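Local coordinates for protein 11S globulin isoform 1 (Cocos nucifera, PDB 5WPW) that serves as a seed storage protein of coconut, a hexameric 11S globulin of two cupin domains per subunit that acts as a nutrient reserve, at residues A[37-42]-A[308-313]; A[61-66]-A[122-127]. The protein carries 2 engineered substitutions. All coordinates share one frame; numbering follows the deposited sequence.

Contact 1 of 2, residues A[37-42]-A[308-313]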
ATOM      1  N   ALA A  37     -11.410 -26.619  -5.820  1.00 33.90           N
ATOM      2  CA  ALA A  37     -11.432 -25.478  -4.921  1.00 32.62           C
ATOM      3  C   ALA A  37     -10.064 -25.196  -4.317  1.00 33.73           C
ATOM      4  O   ALA A  37      -9.836 -24.081  -3.852  1.00 27.11           O
ATOM      5  CB  ALA A  37     -12.447 -25.706  -3.795  1.00 33.64           C
ATOM      6  N   GLY A  38      -9.169 -26.179  -4.301  1.00 28.79           N
ATOM      7  CA  GLY A  38      -7.861 -26.017  -3.682  1.00 34.02           C
ATOM      8  C   GLY A  38      -7.873 -25.925  -2.171  1.00 31.37           C
ATOM      9  O   GLY A  38      -7.071 -25.170  -1.590  1.00 27.88           O
ATOM     10  N   VAL A  39      -8.761 -26.680  -1.515  1.00 28.63           N
ATOM     11  CA  VAL A  39      -8.904 -26.665  -0.066  1.00 25.65           C
ATOM     12  C   VAL A  39      -8.912 -28.104   0.453  1.00 29.49           C
ATOM     13  O   VAL A  39      -9.092 -29.063  -0.303  1.00 26.66           O
ATOM     14  CB  VAL A  39     -10.180 -25.919   0.398  1.00 28.05           C
ATOM     15  CG1 VAL A  39     -10.148 -24.436  -0.033  1.00 32.75           C
ATOM     16  CG2 VAL A  39     -11.400 -26.585  -0.158  1.00 28.73           C
ATOM     17  N   SER A  40      -8.650 -28.235   1.753  1.00 28.63           N
ATOM     18  CA  SER A  40      -8.927 -29.425   2.548  1.00 28.91           C
ATOM     19  C   SER A  40      -9.827 -29.026   3.710  1.00 31.90           C
ATOM     20  O   SER A  40      -9.660 -27.946   4.288  1.00 29.39           O
ATOM     21  CB  SER A  40      -7.637 -30.057   3.103  1.00 34.11           C
ATOM     22  OG  SER A  40      -6.617 -30.082   2.119  1.00 37.23           O
ATOM     23  N   THR A  41     -10.770 -29.896   4.075  1.00 30.21           N
ATOM     24  CA  THR A  41     -11.731 -29.603   5.132  1.00 27.42           C
ATOM     25  C   THR A  41     -11.678 -30.715   6.172  1.00 29.33           C
ATOM     26  O   THR A  41     -11.493 -31.892   5.833  1.00 29.69           O
ATOM     27  CB  THR A  41     -13.172 -29.465   4.592  1.00 28.96           C
ATOM     28  OG1 THR A  41     -13.265 -28.329   3.717  1.00 42.48           O
ATOM     29  CG2 THR A  41     -14.166 -29.257   5.730  1.00 35.88           C
ATOM     30  N   ILE A  42     -11.779 -30.336   7.436  1.00 31.92           N
ATOM     31  CA  ILE A  42     -11.856 -31.305   8.518  1.00 33.24           C
ATOM     32  C   ILE A  42     -12.912 -30.838   9.503  1.00 34.85           C
ATOM     33  O   ILE A  42     -13.144 -29.638   9.686  1.00 31.61           O
ATOM     34  CB  ILE A  42     -10.496 -31.524   9.226  1.00 28.20           C
ATOM     35  CG1 ILE A  42     -10.168 -30.376  10.170  1.00 37.77           C
ATOM     36  CG2 ILE A  42      -9.370 -31.723   8.230  1.00 37.37           C
ATOM     37  CD1 ILE A  42      -8.752 -30.457  10.741  1.00 33.13           C
ATOM     38  N   HIS A 308     -14.123 -19.338  -4.826  1.00 21.51           N
ATOM     39  CA  HIS A 308     -14.956 -20.513  -4.622  1.00 21.42           C
ATOM     40  C   HIS A 308     -15.651 -20.389  -3.273  1.00 26.21           C
ATOM     41  O   HIS A 308     -15.159 -19.711  -2.363  1.00 23.02           O
ATOM     42  CB  HIS A 308     -14.150 -21.817  -4.630  1.00 23.90           C
ATOM     43  CG  HIS A 308     -13.241 -21.992  -5.810  1.00 29.28           C
ATOM     44  ND1 HIS A 308     -13.705 -22.149  -7.098  1.00 28.28           N
ATOM     45  CD2 HIS A 308     -11.892 -22.081  -5.885  1.00 28.54           C
ATOM     46  CE1 HIS A 308     -12.684 -22.302  -7.920  1.00 30.45           C
ATOM     47  NE2 HIS A 308     -11.572 -22.261  -7.209  1.00 30.25           N
ATOM     48  N   SER A 309     -16.786 -21.074  -3.143  1.00 23.97           N
ATOM     49  CA  SER A 309     -17.562 -21.094  -1.917  1.00 22.60           C
ATOM     50  C   SER A 309     -17.632 -22.527  -1.397  1.00 28.86           C
ATOM     51  O   SER A 309     -18.093 -23.432  -2.108  1.00 32.65           O
ATOM     52  CB  SER A 309     -18.963 -20.529  -2.158  1.00 30.17           C
ATOM     53  OG  SER A 309     -19.695 -20.417  -0.951  1.00 27.51           O
ATOM     54  N   ILE A 310     -17.175 -22.729  -0.163  1.00 24.76           N
ATOM     55  CA  ILE A 310     -17.240 -24.020   0.514  1.00 29.01           C
ATOM     56  C   ILE A 310     -18.383 -23.921   1.514  1.00 26.61           C
ATOM     57  O   ILE A 310     -18.264 -23.292   2.568  1.00 28.36           O
ATOM     58  CB  ILE A 310     -15.918 -24.388   1.189  1.00 30.00           C
ATOM     59  CG1 ILE A 310     -14.809 -24.482   0.146  1.00 26.22           C
ATOM     60  CG2 ILE A 310     -16.040 -25.730   1.897  1.00 28.04           C
ATOM     61  CD1 ILE A 310     -13.994 -23.231  -0.005  1.00 31.79           C
ATOM     62  N   MET A 311     -19.508 -24.537   1.180  1.00 27.83           N
ATOM     63  CA  MET A 311     -20.728 -24.368   1.947  1.00 29.47           C
ATOM     64  C   MET A 311     -20.948 -25.593   2.824  1.00 31.40           C
ATOM     65  O   MET A 311     -20.908 -26.727   2.327  1.00 32.62           O
ATOM     66  CB  MET A 311     -21.917 -24.173   1.013  1.00 32.73           C
ATOM     67  CG  MET A 311     -23.191 -23.816   1.729  1.00 36.01           C
ATOM     68  SD  MET A 311     -24.569 -23.498   0.592  1.00 59.12           S
ATOM     69  CE  MET A 311     -23.695 -23.298  -0.942  1.00 30.28           C
ATOM     70  N   TYR A 312     -21.217 -25.359   4.110  1.00 30.39           N
ATOM     71  CA  TYR A 312     -21.456 -26.413   5.094  1.00 29.68           C
ATOM     72  C   TYR A 312     -22.778 -26.143   5.790  1.00 32.67           C
ATOM     73  O   TYR A 312     -22.965 -25.066   6.360  1.00 31.96           O
ATOM     74  CB  TYR A 312     -20.320 -26.468   6.122  1.00 30.12           C
ATOM     75  CG  TYR A 312     -20.518 -27.508   7.197  1.00 34.86           C
ATOM     76  CD1 TYR A 312     -20.288 -28.848   6.931  1.00 38.24           C
ATOM     77  CD2 TYR A 312     -20.940 -27.155   8.475  1.00 35.71           C
ATOM     78  CE1 TYR A 312     -20.465 -29.806   7.902  1.00 37.12           C
ATOM     79  CE2 TYR A 312     -21.125 -28.119   9.458  1.00 33.23           C
ATOM     80  CZ  TYR A 312     -20.871 -29.439   9.158  1.00 36.48           C
ATOM     81  OH  TYR A 312     -21.049 -30.416  10.101  1.00 41.75           O
ATOM     82  N   CYS A 313     -23.689 -27.116   5.775  1.00 25.96           N
ATOM     83  CA  CYS A 313     -25.006 -26.906   6.381  1.00 30.92           C
ATOM     84  C   CYS A 313     -24.961 -27.262   7.869  1.00 27.06           C
ATOM     85  O   CYS A 313     -24.582 -28.380   8.241  1.00 31.86           O
ATOM     86  CB  CYS A 313     -26.084 -27.708   5.658  1.00 33.12           C
ATOM     87  SG  CYS A 313     -27.692 -27.612   6.499  1.00 31.81           S
TER

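Contact 2 of 2, residues A[61-66]-A[122-127]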
ATOM      1  N   ARG A  61      -5.889 -21.234   7.619  1.00 23.82           N
ATOM      2  CA  ARG A  61      -7.215 -21.834   7.800  1.00 22.51           C
ATOM      3  C   ARG A  61      -8.187 -20.885   8.484  1.00 23.08           C
ATOM      4  O   ARG A  61      -7.794 -19.936   9.161  1.00 23.03           O
ATOM      5  CB  ARG A  61      -7.110 -23.139   8.602  1.00 29.84           C
ATOM      6  CG  ARG A  61      -7.185 -22.957  10.071  1.00 28.42           C
ATOM      7  CD  ARG A  61      -6.816 -24.239  10.781  1.00 31.98           C
ATOM      8  NE  ARG A  61      -5.378 -24.321  10.961  1.00 35.53           N
ATOM      9  CZ  ARG A  61      -4.783 -25.196  11.753  1.00 36.37           C
ATOM     10  NH1 ARG A  61      -5.519 -26.062  12.445  1.00 36.90           N
ATOM     11  NH2 ARG A  61      -3.467 -25.191  11.865  1.00 33.91           N
ATOM     12  N   LEU A  62      -9.488 -21.151   8.277  1.00 22.13           N
ATOM     13  CA  LEU A  62     -10.567 -20.575   9.056  1.00 25.25           C
ATOM     14  C   LEU A  62     -11.275 -21.727   9.747  1.00 20.96           C
ATOM     15  O   LEU A  62     -11.520 -22.757   9.109  1.00 23.33           O
ATOM     16  CB  LEU A  62     -11.592 -19.830   8.192  1.00 25.75           C
ATOM     17  CG  LEU A  62     -11.132 -18.566   7.478  1.00 19.21           C
ATOM     18  CD1 LEU A  62     -12.364 -17.835   6.967  1.00 20.87           C
ATOM     19  CD2 LEU A  62     -10.319 -17.701   8.419  1.00 21.73           C
ATOM     20  N   VAL A  63     -11.512 -21.577  11.048  1.00 23.69           N
ATOM     21  CA  VAL A  63     -12.264 -22.535  11.855  1.00 23.30           C
ATOM     22  C   VAL A  63     -13.608 -21.911  12.197  1.00 23.22           C
ATOM     23  O   VAL A  63     -13.658 -20.770  12.669  1.00 30.60           O
ATOM     24  CB  VAL A  63     -11.501 -22.908  13.137  1.00 26.78           C
ATOM     25  CG1 VAL A  63     -12.266 -23.992  13.899  1.00 27.33           C
ATOM     26  CG2 VAL A  63     -10.077 -23.344  12.800  1.00 25.85           C
ATOM     27  N   TYR A  64     -14.697 -22.634  11.963  1.00 21.18           N
ATOM     28  CA  TYR A  64     -16.003 -22.183  12.426  1.00 23.47           C
ATOM     29  C   TYR A  64     -16.457 -23.063  13.585  1.00 24.30           C
ATOM     30  O   TYR A  64     -16.515 -24.285  13.438  1.00 27.54           O
ATOM     31  CB  TYR A  64     -17.061 -22.221  11.316  1.00 24.52           C
ATOM     32  CG  TYR A  64     -18.430 -21.744  11.780  1.00 26.76           C
ATOM     33  CD1 TYR A  64     -18.670 -20.398  12.069  1.00 28.17           C
ATOM     34  CD2 TYR A  64     -19.483 -22.636  11.921  1.00 30.78           C
ATOM     35  CE1 TYR A  64     -19.927 -19.962  12.497  1.00 27.78           C
ATOM     36  CE2 TYR A  64     -20.734 -22.214  12.345  1.00 30.36           C
ATOM     37  CZ  TYR A  64     -20.945 -20.883  12.634  1.00 29.80           C
ATOM     38  OH  TYR A  64     -22.187 -20.477  13.052  1.00 31.56           O
ATOM     39  N   ILE A  65     -16.798 -22.437  14.713  1.00 23.00           N
ATOM     40  CA  ILE A  65     -17.301 -23.149  15.896  1.00 26.32           C
ATOM     41  C   ILE A  65     -18.802 -23.371  15.688  1.00 26.08           C
ATOM     42  O   ILE A  65     -19.608 -22.460  15.884  1.00 26.75           O
ATOM     43  CB  ILE A  65     -17.019 -22.391  17.193  1.00 25.72           C
ATOM     44  CG1 ILE A  65     -15.540 -22.010  17.322  1.00 24.55           C
ATOM     45  CG2 ILE A  65     -17.439 -23.249  18.448  1.00 24.50           C
ATOM     46  CD1 ILE A  65     -14.655 -23.150  17.232  1.00 23.61           C
ATOM     47  N   VAL A  66     -19.164 -24.582  15.250  1.00 27.25           N
ATOM     48  CA  VAL A  66     -20.562 -24.979  15.106  1.00 23.92           C
ATOM     49  C   VAL A  66     -21.246 -25.081  16.466  1.00 33.87           C
ATOM     50  O   VAL A  66     -22.428 -24.744  16.616  1.00 30.48           O
ATOM     51  CB  VAL A  66     -20.642 -26.315  14.340  1.00 27.14           C
ATOM     52  CG1 VAL A  66     -22.101 -26.819  14.259  1.00 31.41           C
ATOM     53  CG2 VAL A  66     -20.072 -26.179  12.921  1.00 28.61           C
ATOM     54  N   PHE A 122       1.966 -21.235  12.448  1.00 27.69           N
ATOM     55  CA  PHE A 122       1.808 -20.820  13.841  1.00 28.05           C
ATOM     56  C   PHE A 122       1.243 -21.971  14.673  1.00 27.29           C
ATOM     57  O   PHE A 122       0.226 -22.554  14.305  1.00 27.24           O
ATOM     58  CB  PHE A 122       0.849 -19.623  13.981  1.00 28.76           C
ATOM     59  CG  PHE A 122       1.387 -18.311  13.449  1.00 34.53           C
ATOM     60  CD1 PHE A 122       2.023 -18.237  12.226  1.00 30.90           C
ATOM     61  CD2 PHE A 122       1.199 -17.132  14.165  1.00 35.76           C
ATOM     62  CE1 PHE A 122       2.498 -17.023  11.740  1.00 34.27           C
ATOM     63  CE2 PHE A 122       1.664 -15.920  13.684  1.00 40.35           C
ATOM     64  CZ  PHE A 122       2.327 -15.870  12.468  1.00 35.56           C
ATOM     65  N   ALA A 123       1.866 -22.252  15.819  1.00 28.28           N
ATOM     66  CA  ALA A 123       1.350 -23.273  16.729  1.00 30.00           C
ATOM     67  C   ALA A 123       0.017 -22.868  17.354  1.00 25.60           C
ATOM     68  O   ALA A 123      -0.162 -21.736  17.828  1.00 28.02           O
ATOM     69  CB  ALA A 123       2.370 -23.568  17.830  1.00 27.87           C
ATOM     70  N   TYR A 124      -0.903 -23.831  17.405  1.00 23.53           N
ATOM     71  CA  TYR A 124      -2.299 -23.634  17.782  1.00 28.66           C
ATOM     72  C   TYR A 124      -2.750 -24.784  18.680  1.00 28.50           C
ATOM     73  O   TYR A 124      -2.411 -25.939  18.404  1.00 30.98           O
ATOM     74  CB  TYR A 124      -3.149 -23.608  16.516  1.00 25.80           C
ATOM     75  CG  TYR A 124      -4.654 -23.641  16.660  1.00 30.78           C
ATOM     76  CD1 TYR A 124      -5.355 -22.495  16.986  1.00 31.59           C
ATOM     77  CD2 TYR A 124      -5.376 -24.803  16.402  1.00 32.73           C
ATOM     78  CE1 TYR A 124      -6.732 -22.498  17.093  1.00 35.04           C
ATOM     79  CE2 TYR A 124      -6.769 -24.817  16.503  1.00 34.43           C
ATOM     80  CZ  TYR A 124      -7.435 -23.657  16.853  1.00 40.62           C
ATOM     81  OH  TYR A 124      -8.810 -23.630  16.962  1.00 42.26           O
ATOM     82  N   TRP A 125      -3.530 -24.477  19.725  1.00 25.65           N
ATOM     83  CA  TRP A 125      -4.148 -25.507  20.563  1.00 26.45           C
ATOM     84  C   TRP A 125      -5.528 -25.032  21.020  1.00 29.69           C
ATOM     85  O   TRP A 125      -5.834 -23.834  21.009  1.00 28.40           O
ATOM     86  CB  TRP A 125      -3.241 -25.879  21.771  1.00 24.32           C
ATOM     87  CG  TRP A 125      -2.904 -24.734  22.682  1.00 27.14           C
ATOM     88  CD1 TRP A 125      -1.769 -23.959  22.639  1.00 31.09           C
ATOM     89  CD2 TRP A 125      -3.677 -24.249  23.782  1.00 23.34           C
ATOM     90  NE1 TRP A 125      -1.805 -23.016  23.633  1.00 26.18           N
ATOM     91  CE2 TRP A 125      -2.970 -23.163  24.343  1.00 22.24           C
ATOM     92  CE3 TRP A 125      -4.917 -24.612  24.337  1.00 26.46           C
ATOM     93  CZ2 TRP A 125      -3.448 -22.441  25.432  1.00 26.38           C
ATOM     94  CZ3 TRP A 125      -5.397 -23.890  25.424  1.00 25.99           C
ATOM     95  CH2 TRP A 125      -4.665 -22.814  25.958  1.00 25.72           C
ATOM     96  N   CYS A 126      -6.349 -25.987  21.465  1.00 26.45           N
ATOM     97  CA  CYS A 126      -7.783 -25.769  21.653  1.00 28.22           C
ATOM     98  C   CYS A 126      -8.262 -26.620  22.813  1.00 26.59           C
ATOM     99  O   CYS A 126      -8.059 -27.834  22.782  1.00 28.55           O
ATOM    100  CB  CYS A 126      -8.558 -26.170  20.400  1.00 25.38           C
ATOM    101  SG  CYS A 126     -10.318 -25.861  20.503  1.00 37.34           S
ATOM    102  N   TYR A 127      -8.913 -26.004  23.797  1.00 27.53           N
ATOM    103  CA  TYR A 127      -9.385 -26.745  24.973  1.00 29.99           C
ATOM    104  C   TYR A 127     -10.870 -26.482  25.214  1.00 29.82           C
ATOM    105  O   TYR A 127     -11.311 -25.324  25.247  1.00 32.02           O
ATOM    106  CB  TYR A 127      -8.569 -26.375  26.211  1.00 26.58           C
ATOM    107  CG  TYR A 127      -9.091 -26.972  27.527  1.00 28.93           C
ATOM    108  CD1 TYR A 127      -8.939 -28.329  27.812  1.00 33.89           C
ATOM    109  CD2 TYR A 127      -9.722 -26.169  28.479  1.00 36.30           C
ATOM    110  CE1 TYR A 127      -9.417 -28.883  29.037  1.00 31.27           C
ATOM    111  CE2 TYR A 127     -10.213 -26.708  29.703  1.00 30.45           C
ATOM    112  CZ  TYR A 127     -10.050 -28.059  29.970  1.00 36.55           C
ATOM    113  OH  TYR A 127     -10.520 -28.590  31.181  1.00 36.59           O
TER
HETATM  114  O   HOH W   1      -0.758 -23.444  11.487  1.00 25.58           O

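Contact 1 of 2, residues A[37-42]-A[308-313]
This is a buried, largely apolar contact between the two cupin domains of one subunit: the end of helix 32-37 and the chain leading into strand 40-46, from the N-terminal domain, pack on H308 and the first part of strand 309-314 in the C-terminal domain. Two groups of atoms carry it. At one end A37 CA sits over a face of the H308 imidazole, 4.0 Å from the ring centroid and 29° off the ring normal, a CH-pi contact. A37 O lies 3.5 Å from H308 CD2. The ring is held by its nitrogens, with ND1 bonded to the backbone N of Q345 and NE2 weakly bonded to Q148 O of the second subunit. Further along, V39 and I310 meet tip to tip. V39 CG2 is 4.0 Å from I310 CG1, and V39 CG1 is at the same 4.0 Å from I310 CD1. I310 chi1 (-61°) sets CG1 anti to the carbonyl carbon, toward V39, and I310 CG2 anti to the backbone N, 4.2 Å from T41 OG1. T41 OG1, buried with no partner in the model, adds no polar bond. No hydrogen bond crosses between the segments, which is consistent with a contact held by van der Waals packing and apolar burial.

Contact 2 of 2, residues A[61-66]-A[122-127]
R61 and V63 meet Y124 across the interior of the N-terminal cupin barrel, where strand 61-67 of one sheet faces strand 124-127 of the other. The backbones are well separated, with CA atoms 10.9 Å apart for R61 and F122 and 11.2 Å apart for V63 and C126; side chains must therefore span the gap, and none of the backbone pairing of a single sheet occurs between the segments.

R61 does most of the spanning. Its CB leads into the barrel, and CG takes the crowded position between the backbone N and the carbonyl carbon (chi1 88°), which lays the chain alongside its inward-pointing neighbour V63: R61 CG is 4.0 Å and R61 CD 3.9 Å from V63 CG2. The chain then bends at chi3 (86°), carrying NE and CZ onward toward the opposite strand. Of the terminal nitrogens, NH1 approaches the Y124 ring at CD2, 4.2 Å away, with guanidinium and ring planes 55° apart; the approach is oblique and is neither a stack nor a hydrogen bond. The flanking strand of the same sheet contributes T138, and strand 114-118 contributes V118, both touching the R61 side chain.

Y124 comes from the other sheet, and its ring passes beyond the guanidinium so that Y124 OH ends 4.4 Å from V63 CG2; strand 70-74 contributes V72 to its packing. The other terminal nitrogen, NH2, meets a water. This water lies at the guanidinium edge, in its plane, and accepts from R61 NH2 at 3.2 Å. The path bends at the water, whose O is 3.1 Å from F122 O.

How the contacts relate
Both contacts draw on the same antiparallel sheet of the N-terminal cupin domain, but on different surfaces of it. Strand 134-140 lies between strands 40-46 and 61-67: its V139 touches V39 and T41 of contact 1, on the side toward the C-terminal domain, whereas its T138 touches R61 and V63 of contact 2 in the barrel interior. The centres are 16 Å apart, yet the segments touch directly, Y312 CE2 lying 4.1 Å from V66 CG2 in simple packing. Along the chain, contact 2 is nested within the loop closed by contact 1. Contact 1 thus joins the two domains, and contact 2 joins the two sheets within one.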